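Local coordinates for protein P-granule scaffold (Caenorhabditis japonica, PDB 5W4A) that probably acts as a scaffold of P granules, the germ granules of nematodes linked to mRNA repression, here represented by its largely helical N-terminal domain, at residues N41-A44 with A45-G49; F19-L22 with A23-A26. One frame throughout, in Å; residues are numbered along the deposited sequence.

Interaction 1. Residues N41-A44 with A45-G49; sequences NSFA and AYVFG
Ala45 N donates to Asn41 O at 2.9 Å and so closes the first turn of helix 42-47. The same asparagine caps this turn with its side chain: Asn41 OD1 accepts from Ala44 N at 3.0 Å along a fairly straight N-H direction (166°), the donor lying in the plane of the amide carbonyl. With CG anti to the backbone N (chi1 177°), the amide oxygen reaches over the helix start. Tyr46 follows, its N bonded to Ser42 O at 3.1 Å. Its ring makes a cation-pi contact with Lys177, while Ser42 OG is bonded to Asp59.

Val47 carries the apolar part of the contact. Its CG2 branch, anti to the carbonyl carbon, lies 3.6 Å from Phe43 CE1 and meets the ring obliquely; the two side chains lie side by side, pointing the same way, and both touch Val174 of helix 169-179. Val47 N bonds to Phe43 O at 3.0 Å. Phe48 N donates to Ala44 O in the last such bond, and Phe48 CD1 lies 3.4 Å from that oxygen, which sits at the edge of the ring, in its plane. The ring itself packs on Ala26 of helix 20-28 and Phe170 of helix 169-179. At Gly49 the backbone phi turns positive (80°), and Gly49 N bonds back to Tyr46 O at 3.2 Å. A short helix is thus finished at both ends, by an asparagine N-cap at its start and a Schellman motif at its close.

Interaction 2. Residues F19-L22 with A23-A26; sequences FPNL and ALYA
Phe19 O accepts from Ala23 N at 3.0 Å, a nearly straight bond (N-H...O 168°) that opens the first turn of helix 20-28, with Phe19 at the N-cap position. Leu24 N to Pro20 O, Tyr25 N to Asn21 O at 2.9 Å and Ala26 N to Leu22 O continue the i to i+4 pattern of an alpha helix. Pro20, which has no N-H to give, stands in the first turn, where a helix asks for none.

The polar side-chain ends are engaged beyond these eight residues: Asn21 ND2 bonds to Ile63 O, and Tyr25 OH probably to Asn41 N. Further out comes the packing on neighbouring elements. Pro20, Ala23 and Leu24 rest on Phe11 of strand 9-11, whereas Phe19 and Leu22 face helices 42-47 and 169-179, Phe19 also meeting Phe175 edge-to-face.

Across the turn the CB atoms lie against backbone carbonyl oxygens. Ala23 CB lies 3.6 Å from Pro20 O, and Leu24 CB is equally far from that oxygen. With CG anti to the backbone N (chi1 -177°), the Tyr25 side chain reaches Ala40 in the loop before helix 42-47, while its CB stays 3.3 Å from Asn21 O.

How the interactions relate
Interaction 2 precedes interaction 1 along the chain, and their helices, 20-28 and 42-47, pack directly on each other with contact centres about 11 Å apart. Ala44 of the later helix is a meeting point: its CB lies 3.6 Å from Tyr25 CD2, and Ala44 CA lies 3.7 Å from Leu22 CD1. Both interactions have helix 169-179 as a neighbour. Interaction 1 is the more buried and joins a side-chain cap to an aromatic-aliphatic contact; interaction 2, partly buried, relies across its turns on backbone bonds and turns another side to strand 9-11.

Interaction 1. Residues N41-A44 with A45-G49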
ATOM      1  N   ASN C  41     -18.212 -27.693  -6.020  1.00 26.53           N
ATOM      2  CA  ASN C  41     -17.142 -27.674  -5.043  1.00 25.09           C
ATOM      3  C   ASN C  41     -17.511 -26.794  -3.846  1.00 26.23           C
ATOM      4  O   ASN C  41     -17.985 -25.662  -4.009  1.00 25.00           O
ATOM      5  CB  ASN C  41     -15.864 -27.160  -5.696  1.00 28.72           C
ATOM      6  CG  ASN C  41     -14.734 -27.048  -4.704  1.00 35.17           C
ATOM      7  OD1 ASN C  41     -14.594 -26.031  -4.044  1.00 29.10           O
ATOM      8  ND2 ASN C  41     -13.934 -28.106  -4.574  1.00 34.25           N
ATOM      9  N   SER C  42     -17.294 -27.320  -2.641  1.00 25.91           N
ATOM     10  CA  SER C  42     -17.794 -26.659  -1.441  1.00 22.73           C
ATOM     11  C   SER C  42     -17.034 -25.379  -1.111  1.00 26.28           C
ATOM     12  O   SER C  42     -17.609 -24.465  -0.525  1.00 25.26           O
ATOM     13  CB  SER C  42     -17.724 -27.603  -0.242  1.00 32.63           C
ATOM     14  OG  SER C  42     -16.375 -27.810   0.146  1.00 41.86           O
ATOM     15  N   PHE C  43     -15.745 -25.309  -1.434  1.00 22.64           N
ATOM     16  CA  PHE C  43     -14.975 -24.078  -1.228  1.00 26.81           C
ATOM     17  C   PHE C  43     -15.510 -22.963  -2.126  1.00 23.25           C
ATOM     18  O   PHE C  43     -15.832 -21.863  -1.648  1.00 21.87           O
ATOM     19  CB  PHE C  43     -13.491 -24.409  -1.476  1.00 27.27           C
ATOM     20  CG  PHE C  43     -12.499 -23.271  -1.289  1.00 23.98           C
ATOM     21  CD1 PHE C  43     -12.793 -22.090  -0.610  1.00 26.26           C
ATOM     22  CD2 PHE C  43     -11.214 -23.436  -1.793  1.00 26.73           C
ATOM     23  CE1 PHE C  43     -11.824 -21.081  -0.487  1.00 24.94           C
ATOM     24  CE2 PHE C  43     -10.260 -22.449  -1.662  1.00 28.05           C
ATOM     25  CZ  PHE C  43     -10.558 -21.282  -1.002  1.00 23.37           C
ATOM     26  N   ALA C  44     -15.695 -23.257  -3.418  1.00 21.84           N
ATOM     27  CA  ALA C  44     -16.281 -22.285  -4.333  1.00 20.05           C
ATOM     28  C   ALA C  44     -17.697 -21.908  -3.924  1.00 24.77           C
ATOM     29  O   ALA C  44     -18.072 -20.726  -3.966  1.00 21.70           O
ATOM     30  CB  ALA C  44     -16.261 -22.816  -5.760  1.00 21.53           C
ATOM     31  N   ALA C  45     -18.511 -22.888  -3.526  1.00 21.93           N
ATOM     32  CA  ALA C  45     -19.890 -22.569  -3.189  1.00 21.46           C
ATOM     33  C   ALA C  45     -19.966 -21.612  -2.013  1.00 23.25           C
ATOM     34  O   ALA C  45     -20.803 -20.702  -1.998  1.00 23.62           O
ATOM     35  CB  ALA C  45     -20.670 -23.854  -2.892  1.00 22.79           C
ATOM     36  N   TYR C  46     -19.118 -21.816  -1.006  1.00 23.38           N
ATOM     37  CA  TYR C  46     -19.115 -20.938   0.151  1.00 23.11           C
ATOM     38  C   TYR C  46     -18.616 -19.544  -0.205  1.00 22.30           C
ATOM     39  O   TYR C  46     -19.218 -18.538   0.183  1.00 23.07           O
ATOM     40  CB  TYR C  46     -18.251 -21.545   1.241  1.00 22.30           C
ATOM     41  CG  TYR C  46     -18.246 -20.771   2.521  1.00 22.18           C
ATOM     42  CD1 TYR C  46     -19.351 -20.803   3.347  1.00 27.85           C
ATOM     43  CD2 TYR C  46     -17.139 -20.038   2.922  1.00 27.09           C
ATOM     44  CE1 TYR C  46     -19.367 -20.127   4.543  1.00 35.40           C
ATOM     45  CE2 TYR C  46     -17.142 -19.342   4.116  1.00 31.93           C
ATOM     46  CZ  TYR C  46     -18.266 -19.394   4.930  1.00 44.64           C
ATOM     47  OH  TYR C  46     -18.317 -18.725   6.140  1.00 35.81           O
ATOM     48  N   VAL C  47     -17.487 -19.458  -0.915  1.00 22.84           N
ATOM     49  CA  VAL C  47     -16.912 -18.153  -1.257  1.00 25.01           C
ATOM     50  C   VAL C  47     -17.900 -17.278  -2.033  1.00 22.62           C
ATOM     51  O   VAL C  47     -17.992 -16.055  -1.798  1.00 24.61           O
ATOM     52  CB  VAL C  47     -15.613 -18.354  -2.056  1.00 24.20           C
ATOM     53  CG1 VAL C  47     -15.213 -17.063  -2.756  1.00 25.82           C
ATOM     54  CG2 VAL C  47     -14.505 -18.824  -1.126  1.00 28.51           C
ATOM     55  N   PHE C  48     -18.618 -17.870  -2.986  1.00 21.62           N
ATOM     56  CA  PHE C  48     -19.486 -17.144  -3.905  1.00 20.08           C
ATOM     57  C   PHE C  48     -20.908 -17.009  -3.379  1.00 24.00           C
ATOM     58  O   PHE C  48     -21.783 -16.521  -4.106  1.00 28.12           O
ATOM     59  CB  PHE C  48     -19.446 -17.809  -5.291  1.00 23.62           C
ATOM     60  CG  PHE C  48     -18.203 -17.458  -6.049  1.00 22.18           C
ATOM     61  CD1 PHE C  48     -17.039 -18.207  -5.921  1.00 22.80           C
ATOM     62  CD2 PHE C  48     -18.171 -16.324  -6.840  1.00 21.08           C
ATOM     63  CE1 PHE C  48     -15.875 -17.814  -6.581  1.00 21.71           C
ATOM     64  CE2 PHE C  48     -17.006 -15.924  -7.472  1.00 19.83           C
ATOM     65  CZ  PHE C  48     -15.873 -16.679  -7.369  1.00 20.03           C
ATOM     66  N   GLY C  49     -21.156 -17.451  -2.149  1.00 23.66           N
ATOM     67  CA  GLY C  49     -22.438 -17.231  -1.506  1.00 25.38           C
ATOM     68  C   GLY C  49     -23.526 -18.183  -1.923  1.00 27.62           C
ATOM     69  O   GLY C  49     -24.704 -17.910  -1.649  1.00 29.74           O
TER

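Interaction 2. Residues F19-L22 with A23-A26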
ATOM      1  N   PHE C  19      -5.344 -17.640  -5.351  1.00 15.69           N
ATOM      2  CA  PHE C  19      -6.440 -18.584  -5.613  1.00 16.51           C
ATOM      3  C   PHE C  19      -6.711 -18.811  -7.110  1.00 17.32           C
ATOM      4  O   PHE C  19      -7.863 -18.794  -7.549  1.00 17.33           O
ATOM      5  CB  PHE C  19      -7.709 -18.087  -4.923  1.00 18.33           C
ATOM      6  CG  PHE C  19      -7.579 -17.967  -3.417  1.00 19.12           C
ATOM      7  CD1 PHE C  19      -7.539 -19.094  -2.640  1.00 18.95           C
ATOM      8  CD2 PHE C  19      -7.460 -16.716  -2.810  1.00 19.91           C
ATOM      9  CE1 PHE C  19      -7.412 -18.996  -1.236  1.00 19.56           C
ATOM     10  CE2 PHE C  19      -7.328 -16.610  -1.429  1.00 19.29           C
ATOM     11  CZ  PHE C  19      -7.302 -17.767  -0.655  1.00 19.27           C
ATOM     12  N   PRO C  20      -5.688 -19.069  -7.914  1.00 15.73           N
ATOM     13  CA  PRO C  20      -5.977 -19.258  -9.359  1.00 16.94           C
ATOM     14  C   PRO C  20      -6.901 -20.423  -9.695  1.00 18.92           C
ATOM     15  O   PRO C  20      -7.750 -20.269 -10.587  1.00 18.75           O
ATOM     16  CB  PRO C  20      -4.586 -19.463  -9.965  1.00 17.88           C
ATOM     17  CG  PRO C  20      -3.720 -19.892  -8.843  1.00 21.60           C
ATOM     18  CD  PRO C  20      -4.237 -19.179  -7.649  1.00 16.19           C
ATOM     19  N   ASN C  21      -6.780 -21.583  -9.031  1.00 18.33           N
ATOM     20  CA  ASN C  21      -7.667 -22.687  -9.400  1.00 18.37           C
ATOM     21  C   ASN C  21      -9.094 -22.427  -8.924  1.00 21.18           C
ATOM     22  O   ASN C  21     -10.044 -22.905  -9.556  1.00 18.80           O
ATOM     23  CB  ASN C  21      -7.122 -24.008  -8.843  1.00 19.97           C
ATOM     24  CG  ASN C  21      -7.782 -25.221  -9.465  1.00 22.85           C
ATOM     25  OD1 ASN C  21      -8.031 -25.259 -10.680  1.00 26.95           O
ATOM     26  ND2 ASN C  21      -8.028 -26.244  -8.647  1.00 26.19           N
ATOM     27  N   LEU C  22      -9.274 -21.658  -7.842  1.00 18.95           N
ATOM     28  CA  LEU C  22     -10.625 -21.286  -7.418  1.00 17.29           C
ATOM     29  C   LEU C  22     -11.268 -20.364  -8.442  1.00 18.39           C
ATOM     30  O   LEU C  22     -12.455 -20.506  -8.770  1.00 18.06           O
ATOM     31  CB  LEU C  22     -10.580 -20.618  -6.042  1.00 18.23           C
ATOM     32  CG  LEU C  22     -11.902 -20.089  -5.475  1.00 21.85           C
ATOM     33  CD1 LEU C  22     -12.850 -21.236  -5.204  1.00 26.81           C
ATOM     34  CD2 LEU C  22     -11.670 -19.313  -4.187  1.00 22.13           C
ATOM     35  N   ALA C  23     -10.507 -19.380  -8.923  1.00 19.23           N
ATOM     36  CA  ALA C  23     -11.014 -18.486  -9.954  1.00 17.07           C
ATOM     37  C   ALA C  23     -11.417 -19.266 -11.205  1.00 18.39           C
ATOM     38  O   ALA C  23     -12.489 -19.047 -11.765  1.00 18.26           O
ATOM     39  CB  ALA C  23      -9.948 -17.446 -10.278  1.00 17.87           C
ATOM     40  N   LEU C  24     -10.543 -20.147 -11.671  1.00 15.88           N
ATOM     41  CA  LEU C  24     -10.834 -20.928 -12.856  1.00 18.01           C
ATOM     42  C   LEU C  24     -12.063 -21.798 -12.634  1.00 19.70           C
ATOM     43  O   LEU C  24     -12.928 -21.895 -13.516  1.00 20.56           O
ATOM     44  CB  LEU C  24      -9.629 -21.803 -13.207  1.00 20.35           C
ATOM     45  CG  LEU C  24      -9.853 -22.742 -14.407  1.00 23.85           C
ATOM     46  CD1 LEU C  24     -10.222 -21.959 -15.685  1.00 22.43           C
ATOM     47  CD2 LEU C  24      -8.610 -23.572 -14.649  1.00 28.53           C
ATOM     48  N   TYR C  25     -12.151 -22.443 -11.467  1.00 17.82           N
ATOM     49  CA  TYR C  25     -13.323 -23.250 -11.154  1.00 20.20           C
ATOM     50  C   TYR C  25     -14.602 -22.430 -11.299  1.00 20.14           C
ATOM     51  O   TYR C  25     -15.576 -22.877 -11.918  1.00 20.11           O
ATOM     52  CB  TYR C  25     -13.219 -23.846  -9.736  1.00 18.54           C
ATOM     53  CG  TYR C  25     -14.411 -24.732  -9.446  1.00 21.21           C
ATOM     54  CD1 TYR C  25     -14.362 -26.078  -9.734  1.00 25.50           C
ATOM     55  CD2 TYR C  25     -15.600 -24.201  -8.970  1.00 20.81           C
ATOM     56  CE1 TYR C  25     -15.469 -26.890  -9.518  1.00 25.47           C
ATOM     57  CE2 TYR C  25     -16.705 -24.994  -8.767  1.00 23.75           C
ATOM     58  CZ  TYR C  25     -16.628 -26.339  -9.045  1.00 28.24           C
ATOM     59  OH  TYR C  25     -17.748 -27.113  -8.844  1.00 28.26           O
ATOM     60  N   ALA C  26     -14.617 -21.225 -10.734  1.00 19.60           N
ATOM     61  CA  ALA C  26     -15.835 -20.423 -10.722  1.00 19.94           C
ATOM     62  C   ALA C  26     -16.226 -19.984 -12.123  1.00 21.90           C
ATOM     63  O   ALA C  26     -17.420 -19.953 -12.465  1.00 21.79           O
ATOM     64  CB  ALA C  26     -15.640 -19.205  -9.817  1.00 20.45           C
TER